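Local coordinates for periplasmic binding protein (Mycobacterium smegmatis, PDB 4MDY), which probably binds an iron-containing solute outside the cytoplasmic membrane and hands it to an ABC transporter for uptake, at residues R32-L45 and P51-V65. Residues are numbered along the deposited sequence; the frame is centred on the assembly and turned at random.
Sequences RVVSAGLTEQDDLL and PIAVTDWFGGEPFGV
V33 and S35 tie their strand to 53-55, which runs parallel alongside. The amide of I52 donates to V33 O (2.8 Å), and S35 N donates to A53 O (2.9 Å) on a straighter line, 161°. Then T55 OG1 gives its proton to S35 O at 2.7 Å, in the carbonyl plane and on a lone pair. The hydroxyl's chi1 of -58° turns it beside its own backbone N, toward S35 O.

Where 35-38 and 55-57 draw apart, two waters fill in. One sits 2.6 Å from S35 OG, accepts from T55 N, and has G37 O and Q41 OE1 as possible acceptors, more than its protons may serve. The other links L38 O and T55 O and accepts from Q41 NE2. Both ends of the Q41 amide thus face water, NE2 adding a weak, bent bond to G64 O. Q41 bends at chi2 (-91°) to set that amide across V54, with Q41 CD 3.7 Å from V54 CG1.

Past the strands' C-terminal ends, L38 crosses the W57 indole about perpendicularly; its CD1 stands over the five-membered ring, 4.0 Å from the centroid, in a CH-pi contact. F58 CD1 lies against the opposite face. At the other end, where the strands begin, I52 CD1 rests over one face of the R32 guanidinium, whose NE and NH2 bond K96 O and L95 O.

The unit is a parallel beta-alpha-beta step in the N-terminal lobe of a solute-binding protein: helix 40-46 follows strand 33-35 and sets L45 CD2 across the P51 ring and L45 CD1 tip to tip with V65 CG1. Strand 99-102 pairs with the other edge of 33-35, strand 79-81 with 53-55, while helices 134-144 and 265-273 pack against residues 39-44.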
ATOM      1  N   ARG A  32       2.806  21.998  -9.512  1.00 21.99           N
ATOM      2  CA  ARG A  32       3.684  20.974 -10.056  1.00 22.08           C
ATOM      3  C   ARG A  32       4.184  20.027  -8.959  1.00 19.49           C
ATOM      4  O   ARG A  32       5.243  20.241  -8.363  1.00 21.70           O
ATOM      5  CB  ARG A  32       4.879  21.630 -10.760  1.00 22.58           C
ATOM      6  CG  ARG A  32       4.513  22.408 -12.013  1.00 24.01           C
ATOM      7  CD  ARG A  32       5.742  23.050 -12.641  1.00 24.11           C
ATOM      8  NE  ARG A  32       6.666  22.073 -13.232  1.00 25.08           N
ATOM      9  CZ  ARG A  32       6.469  21.450 -14.393  1.00 29.15           C
ATOM     10  NH1 ARG A  32       5.371  21.681 -15.107  1.00 31.13           N
ATOM     11  NH2 ARG A  32       7.370  20.583 -14.843  1.00 33.66           N
ATOM     12  N   VAL A  33       3.438  18.954  -8.724  1.00 17.16           N
ATOM     13  CA  VAL A  33       3.766  18.017  -7.663  1.00 16.75           C
ATOM     14  C   VAL A  33       4.520  16.784  -8.177  1.00 16.20           C
ATOM     15  O   VAL A  33       4.072  16.094  -9.097  1.00 17.33           O
ATOM     16  CB  VAL A  33       2.492  17.550  -6.924  1.00 17.05           C
ATOM     17  CG1 VAL A  33       2.858  16.679  -5.736  1.00 18.17           C
ATOM     18  CG2 VAL A  33       1.673  18.742  -6.461  1.00 17.05           C
ATOM     19  N   VAL A  34       5.654  16.508  -7.550  1.00 16.55           N
ATOM     20  CA  VAL A  34       6.397  15.280  -7.773  1.00 17.84           C
ATOM     21  C   VAL A  34       6.084  14.260  -6.677  1.00 18.11           C
ATOM     22  O   VAL A  34       6.237  14.547  -5.483  1.00 22.17           O
ATOM     23  CB  VAL A  34       7.905  15.558  -7.788  1.00 18.01           C
ATOM     24  CG1 VAL A  34       8.696  14.271  -7.643  1.00 18.10           C
ATOM     25  CG2 VAL A  34       8.286  16.304  -9.057  1.00 18.73           C
ATOM     26  N   SER A  35       5.655  13.071  -7.101  1.00 19.19           N
ATOM     27  CA  SER A  35       5.495  11.929  -6.215  1.00 20.16           C
ATOM     28  C   SER A  35       6.782  11.106  -6.240  1.00 18.91           C
ATOM     29  O   SER A  35       7.063  10.378  -7.213  1.00 19.37           O
ATOM     30  CB  SER A  35       4.306  11.077  -6.641  1.00 20.77           C
ATOM     31  OG  SER A  35       4.083  10.036  -5.706  1.00 22.50           O
ATOM     32  N   ALA A  36       7.566  11.228  -5.171  1.00 18.48           N
ATOM     33  CA  ALA A  36       8.910  10.666  -5.123  1.00 19.99           C
ATOM     34  C   ALA A  36       8.997   9.298  -4.415  1.00 20.81           C
ATOM     35  O   ALA A  36      10.053   8.648  -4.439  1.00 20.68           O
ATOM     36  CB  ALA A  36       9.866  11.667  -4.482  1.00 19.55           C
ATOM     37  N   GLY A  37       7.897   8.850  -3.812  1.00 18.94           N
ATOM     38  CA  GLY A  37       7.857   7.542  -3.162  1.00 20.23           C
ATOM     39  C   GLY A  37       7.018   6.513  -3.901  1.00 20.00           C
ATOM     40  O   GLY A  37       6.530   6.760  -4.995  1.00 21.30           O
ATOM     41  N   LEU A  38       6.819   5.369  -3.266  1.00 20.02           N
ATOM     42  CA  LEU A  38       6.273   4.195  -3.925  1.00 19.95           C
ATOM     43  C   LEU A  38       4.756   4.158  -4.074  1.00 18.87           C
ATOM     44  O   LEU A  38       4.256   3.428  -4.928  1.00 20.03           O
ATOM     45  CB  LEU A  38       6.752   2.932  -3.192  1.00 20.76           C
ATOM     46  CG  LEU A  38       8.277   2.758  -3.164  1.00 22.55           C
ATOM     47  CD1 LEU A  38       8.681   1.539  -2.354  1.00 23.81           C
ATOM     48  CD2 LEU A  38       8.836   2.662  -4.585  1.00 21.74           C
ATOM     49  N   THR A  39       4.019   4.926  -3.266  1.00 17.54           N
ATOM     50  CA  THR A  39       2.547   4.822  -3.258  1.00 16.99           C
ATOM     51  C   THR A  39       1.783   6.158  -3.206  1.00 16.61           C
ATOM     52  O   THR A  39       0.554   6.164  -3.305  1.00 18.59           O
ATOM     53  CB  THR A  39       2.073   3.969  -2.057  1.00 17.53           C
ATOM     54  OG1 THR A  39       2.571   4.543  -0.845  1.00 16.11           O
ATOM     55  CG2 THR A  39       2.551   2.523  -2.167  1.00 20.83           C
ATOM     56  N   GLU A  40       2.492   7.278  -3.073  1.00 17.20           N
ATOM     57  CA  GLU A  40       1.868   8.583  -2.821  1.00 18.29           C
ATOM     58  C   GLU A  40       0.965   9.072  -3.950  1.00 17.93           C
ATOM     59  O   GLU A  40       0.078   9.908  -3.717  1.00 16.01           O
ATOM     60  CB  GLU A  40       2.929   9.650  -2.523  1.00 17.95           C
ATOM     61  CG  GLU A  40       3.696   9.423  -1.231  1.00 19.29           C
ATOM     62  CD  GLU A  40       5.024   8.732  -1.440  1.00 20.09           C
ATOM     63  OE1 GLU A  40       5.035   7.698  -2.130  1.00 21.81           O
ATOM     64  OE2 GLU A  40       6.051   9.219  -0.911  1.00 18.76           O
ATOM     65  N   GLN A  41       1.189   8.573  -5.167  1.00 16.87           N
ATOM     66  CA  GLN A  41       0.369   8.986  -6.294  1.00 18.03           C
ATOM     67  C   GLN A  41      -1.107   8.698  -6.054  1.00 16.27           C
ATOM     68  O   GLN A  41      -1.947   9.439  -6.532  1.00 16.80           O
ATOM     69  CB  GLN A  41       0.846   8.373  -7.624  1.00 18.96           C
ATOM     70  CG  GLN A  41       0.612   6.880  -7.814  1.00 19.36           C
ATOM     71  CD  GLN A  41       1.775   6.027  -7.350  1.00 20.25           C
ATOM     72  OE1 GLN A  41       2.504   6.387  -6.417  1.00 24.00           O
ATOM     73  NE2 GLN A  41       1.951   4.882  -7.991  1.00 19.51           N
ATOM     74  N   ASP A  42      -1.420   7.637  -5.313  1.00 15.50           N
ATOM     75  CA  ASP A  42      -2.818   7.302  -5.033  1.00 18.29           C
ATOM     76  C   ASP A  42      -3.451   8.318  -4.082  1.00 17.53           C
ATOM     77  O   ASP A  42      -4.622   8.644  -4.218  1.00 18.67           O
ATOM     78  CB  ASP A  42      -2.947   5.896  -4.453  1.00 18.51           C
ATOM     79  CG  ASP A  42      -2.816   4.796  -5.506  1.00 20.75           C
ATOM     80  OD1 ASP A  42      -2.403   5.069  -6.660  1.00 21.36           O
ATOM     81  OD2 ASP A  42      -3.129   3.638  -5.159  1.00 22.67           O
ATOM     82  N   ASP A  43      -2.683   8.825  -3.126  1.00 16.74           N
ATOM     83  CA  ASP A  43      -3.214   9.861  -2.226  1.00 16.73           C
ATOM     84  C   ASP A  43      -3.488  11.132  -3.025  1.00 15.05           C
ATOM     85  O   ASP A  43      -4.557  11.725  -2.916  1.00 15.88           O
ATOM     86  CB  ASP A  43      -2.236  10.165  -1.086  1.00 18.78           C
ATOM     87  CG  ASP A  43      -1.925   8.943  -0.239  1.00 20.47           C
ATOM     88  OD1 ASP A  43      -2.774   8.541   0.595  1.00 23.31           O
ATOM     89  OD2 ASP A  43      -0.817   8.390  -0.405  1.00 24.74           O
ATOM     90  N   LEU A  44      -2.521  11.529  -3.854  1.00 15.48           N
ATOM     91  CA  LEU A  44      -2.656  12.738  -4.674  1.00 15.33           C
ATOM     92  C   LEU A  44      -3.846  12.640  -5.637  1.00 15.14           C
ATOM     93  O   LEU A  44      -4.721  13.517  -5.672  1.00 13.26           O
ATOM     94  CB  LEU A  44      -1.342  12.998  -5.430  1.00 16.01           C
ATOM     95  CG  LEU A  44      -0.201  13.401  -4.483  1.00 17.94           C
ATOM     96  CD1 LEU A  44       1.172  13.253  -5.120  1.00 18.93           C
ATOM     97  CD2 LEU A  44      -0.398  14.827  -3.972  1.00 17.15           C
ATOM     98  N   LEU A  45      -3.894  11.547  -6.387  1.00 17.24           N
ATOM     99  CA  LEU A  45      -4.950  11.341  -7.376  1.00 15.83           C
ATOM    100  C   LEU A  45      -6.341  11.224  -6.741  1.00 17.06           C
ATOM    101  O   LEU A  45      -7.321  11.668  -7.332  1.00 18.48           O
ATOM    102  CB  LEU A  45      -4.646  10.116  -8.236  1.00 16.01           C
ATOM    103  CG  LEU A  45      -3.473  10.302  -9.212  1.00 16.04           C
ATOM    104  CD1 LEU A  45      -3.098   8.964  -9.834  1.00 16.77           C
ATOM    105  CD2 LEU A  45      -3.806  11.327 -10.282  1.00 16.94           C
ATOM    106  N   PRO A  51       0.021  14.408 -10.315  1.00 18.27           N
ATOM    107  CA  PRO A  51       1.454  14.695 -10.261  1.00 19.86           C
ATOM    108  C   PRO A  51       2.081  14.845 -11.642  1.00 20.31           C
ATOM    109  O   PRO A  51       1.587  14.263 -12.609  1.00 18.72           O
ATOM    110  CB  PRO A  51       2.059  13.483  -9.544  1.00 21.66           C
ATOM    111  CG  PRO A  51       0.985  12.471  -9.411  1.00 21.43           C
ATOM    112  CD  PRO A  51      -0.310  13.031  -9.907  1.00 19.79           C
ATOM    113  N   ILE A  52       3.153  15.627 -11.718  1.00 20.68           N
ATOM    114  CA  ILE A  52       3.943  15.746 -12.945  1.00 20.85           C
ATOM    115  C   ILE A  52       4.988  14.636 -13.053  1.00 21.78           C
ATOM    116  O   ILE A  52       5.605  14.453 -14.104  1.00 24.08           O
ATOM    117  CB  ILE A  52       4.640  17.110 -13.059  1.00 22.44           C
ATOM    118  CG1 ILE A  52       5.606  17.345 -11.891  1.00 25.31           C
ATOM    119  CG2 ILE A  52       3.592  18.210 -13.156  1.00 25.07           C
ATOM    120  CD1 ILE A  52       6.701  18.331 -12.202  1.00 27.88           C
ATOM    121  N   ALA A  53       5.187  13.910 -11.956  1.00 20.66           N
ATOM    122  CA  ALA A  53       6.033  12.721 -11.940  1.00 19.13           C
ATOM    123  C   ALA A  53       5.517  11.720 -10.923  1.00 19.51           C
ATOM    124  O   ALA A  53       5.077  12.102  -9.824  1.00 19.97           O
ATOM    125  CB  ALA A  53       7.467  13.084 -11.619  1.00 19.95           C
ATOM    126  N   VAL A  54       5.572  10.449 -11.301  1.00 18.83           N
ATOM    127  CA  VAL A  54       5.216   9.336 -10.435  1.00 21.13           C
ATOM    128  C   VAL A  54       6.434   8.420 -10.340  1.00 21.89           C
ATOM    129  O   VAL A  54       7.191   8.268 -11.311  1.00 22.17           O
ATOM    130  CB  VAL A  54       4.007   8.555 -10.996  1.00 22.02           C
ATOM    131  CG1 VAL A  54       3.719   7.309 -10.168  1.00 23.95           C
ATOM    132  CG2 VAL A  54       2.783   9.452 -11.069  1.00 21.11           C
ATOM    133  N   THR A  55       6.634   7.826  -9.168  1.00 20.28           N
ATOM    134  CA  THR A  55       7.728   6.881  -8.976  1.00 21.41           C
ATOM    135  C   THR A  55       7.178   5.459  -9.052  1.00 23.05           C
ATOM    136  O   THR A  55       6.249   5.092  -8.321  1.00 23.19           O
ATOM    137  CB  THR A  55       8.455   7.139  -7.648  1.00 20.15           C
ATOM    138  OG1 THR A  55       8.938   8.488  -7.636  1.00 20.76           O
ATOM    139  CG2 THR A  55       9.617   6.211  -7.465  1.00 22.00           C
ATOM    140  N   ASP A  56       7.750   4.672  -9.959  1.00 25.62           N
ATOM    141  CA  ASP A  56       7.311   3.303 -10.189  1.00 26.07           C
ATOM    142  C   ASP A  56       7.756   2.418  -9.032  1.00 22.77           C
ATOM    143  O   ASP A  56       8.798   2.657  -8.421  1.00 27.71           O
ATOM    144  CB  ASP A  56       7.887   2.776 -11.517  1.00 27.21           C
ATOM    145  CG  ASP A  56       7.104   1.600 -12.083  1.00 30.02           C
ATOM    146  OD1 ASP A  56       5.991   1.302 -11.612  1.00 30.19           O
ATOM    147  OD2 ASP A  56       7.606   0.962 -13.021  1.00 34.10           O
ATOM    148  N   TRP A  57       6.950   1.412  -8.720  1.00 22.12           N
ATOM    149  CA  TRP A  57       7.281   0.434  -7.689  1.00 21.78           C
ATOM    150  C   TRP A  57       7.363  -0.969  -8.301  1.00 21.25           C
ATOM    151  O   TRP A  57       8.444  -1.548  -8.375  1.00 22.20           O
ATOM    152  CB  TRP A  57       6.259   0.520  -6.545  1.00 20.45           C
ATOM    153  CG  TRP A  57       6.485  -0.431  -5.414  1.00 20.13           C
ATOM    154  CD1 TRP A  57       7.613  -1.162  -5.150  1.00 22.86           C
ATOM    155  CD2 TRP A  57       5.561  -0.730  -4.365  1.00 20.81           C
ATOM    156  NE1 TRP A  57       7.433  -1.913  -4.011  1.00 21.91           N
ATOM    157  CE2 TRP A  57       6.182  -1.668  -3.512  1.00 21.78           C
ATOM    158  CE3 TRP A  57       4.260  -0.308  -4.072  1.00 19.76           C
ATOM    159  CZ2 TRP A  57       5.546  -2.189  -2.382  1.00 22.33           C
ATOM    160  CZ3 TRP A  57       3.630  -0.825  -2.950  1.00 20.59           C
ATOM    161  CH2 TRP A  57       4.275  -1.751  -2.119  1.00 21.43           C
ATOM    162  N   PHE A  58       6.232  -1.514  -8.735  1.00 23.09           N
ATOM    163  CA  PHE A  58       6.219  -2.812  -9.424  1.00 25.38           C
ATOM    164  C   PHE A  58       4.986  -2.979 -10.306  1.00 25.46           C
ATOM    165  O   PHE A  58       4.089  -2.133 -10.295  1.00 23.77           O
ATOM    166  CB  PHE A  58       6.307  -3.965  -8.412  1.00 24.06           C
ATOM    167  CG  PHE A  58       5.040  -4.191  -7.623  1.00 22.86           C
ATOM    168  CD1 PHE A  58       4.705  -3.353  -6.567  1.00 22.59           C
ATOM    169  CD2 PHE A  58       4.196  -5.257  -7.922  1.00 22.01           C
ATOM    170  CE1 PHE A  58       3.542  -3.562  -5.834  1.00 20.29           C
ATOM    171  CE2 PHE A  58       3.033  -5.473  -7.194  1.00 21.12           C
ATOM    172  CZ  PHE A  58       2.706  -4.622  -6.148  1.00 20.74           C
ATOM    173  N   GLY A  59       4.964  -4.069 -11.076  1.00 24.48           N
ATOM    174  CA  GLY A  59       3.808  -4.444 -11.887  1.00 25.57           C
ATOM    175  C   GLY A  59       3.790  -3.958 -13.328  1.00 25.15           C
ATOM    176  O   GLY A  59       2.896  -4.326 -14.086  1.00 27.12           O
ATOM    177  N   GLY A  60       4.756  -3.126 -13.710  1.00 27.06           N
ATOM    178  CA  GLY A  60       4.841  -2.607 -15.078  1.00 25.95           C
ATOM    179  C   GLY A  60       3.584  -1.915 -15.568  1.00 27.95           C
ATOM    180  O   GLY A  60       3.182  -2.091 -16.716  1.00 29.74           O
ATOM    181  N   GLU A  61       2.954  -1.136 -14.695  1.00 27.24           N
ATOM    182  CA  GLU A  61       1.734  -0.419 -15.043  1.00 26.25           C
ATOM    183  C   GLU A  61       2.096   0.876 -15.759  1.00 23.45           C
ATOM    184  O   GLU A  61       3.147   1.448 -15.493  1.00 25.39           O
ATOM    185  CB  GLU A  61       0.931  -0.097 -13.784  1.00 25.34           C
ATOM    186  CG  GLU A  61       0.534  -1.326 -12.981  1.00 26.90           C
ATOM    187  CD  GLU A  61      -0.515  -2.183 -13.671  1.00 24.35           C
ATOM    188  OE1 GLU A  61      -1.329  -1.633 -14.442  1.00 25.73           O
ATOM    189  OE2 GLU A  61      -0.533  -3.412 -13.437  1.00 28.98           O
ATOM    190  N   PRO A  62       1.226   1.348 -16.664  1.00 25.17           N
ATOM    191  CA  PRO A  62       1.509   2.608 -17.368  1.00 27.40           C
ATOM    192  C   PRO A  62       1.625   3.802 -16.414  1.00 27.58           C
ATOM    193  O   PRO A  62       0.708   4.062 -15.613  1.00 24.34           O
ATOM    194  CB  PRO A  62       0.316   2.778 -18.321  1.00 29.89           C
ATOM    195  CG  PRO A  62      -0.697   1.762 -17.907  1.00 30.21           C
ATOM    196  CD  PRO A  62       0.013   0.682 -17.169  1.00 28.97           C
ATOM    197  N   PHE A  63       2.762   4.496 -16.501  1.00 26.26           N
ATOM    198  CA  PHE A  63       3.097   5.623 -15.622  1.00 25.81           C
ATOM    199  C   PHE A  63       3.262   5.236 -14.145  1.00 25.04           C
ATOM    200  O   PHE A  63       3.309   6.109 -13.278  1.00 24.91           O
ATOM    201  CB  PHE A  63       2.076   6.757 -15.775  1.00 26.92           C
ATOM    202  CG  PHE A  63       1.983   7.294 -17.172  1.00 26.75           C
ATOM    203  CD1 PHE A  63       3.022   8.038 -17.710  1.00 26.57           C
ATOM    204  CD2 PHE A  63       0.863   7.053 -17.950  1.00 25.48           C
ATOM    205  CE1 PHE A  63       2.941   8.537 -18.995  1.00 27.38           C
ATOM    206  CE2 PHE A  63       0.773   7.548 -19.238  1.00 28.02           C
ATOM    207  CZ  PHE A  63       1.815   8.287 -19.760  1.00 27.68           C
ATOM    208  N   GLY A  64       3.376   3.938 -13.873  1.00 23.34           N
ATOM    209  CA  GLY A  64       3.419   3.417 -12.502  1.00 22.81           C
ATOM    210  C   GLY A  64       2.093   3.549 -11.773  1.00 21.36           C
ATOM    211  O   GLY A  64       2.023   3.340 -10.559  1.00 25.86           O
ATOM    212  N   VAL A  65       1.043   3.885 -12.517  1.00 19.80           N
ATOM    213  CA  VAL A  65      -0.281   4.132 -11.964  1.00 20.20           C
ATOM    214  C   VAL A  65      -1.154   2.920 -12.273  1.00 21.43           C
ATOM    215  O   VAL A  65      -1.385   2.579 -13.435  1.00 21.98           O
ATOM    216  CB  VAL A  65      -0.905   5.415 -12.547  1.00 18.99           C
ATOM    217  CG1 VAL A  65      -2.315   5.641 -12.015  1.00 20.28           C
ATOM    218  CG2 VAL A  65      -0.036   6.616 -12.219  1.00 19.26           C
TER
HETATM  219  O   HOH W   1       4.898   7.787  -6.773  1.00 15.58           O
HETATM  220  O   HOH W   2       4.365   3.327  -7.546  1.00 19.14           O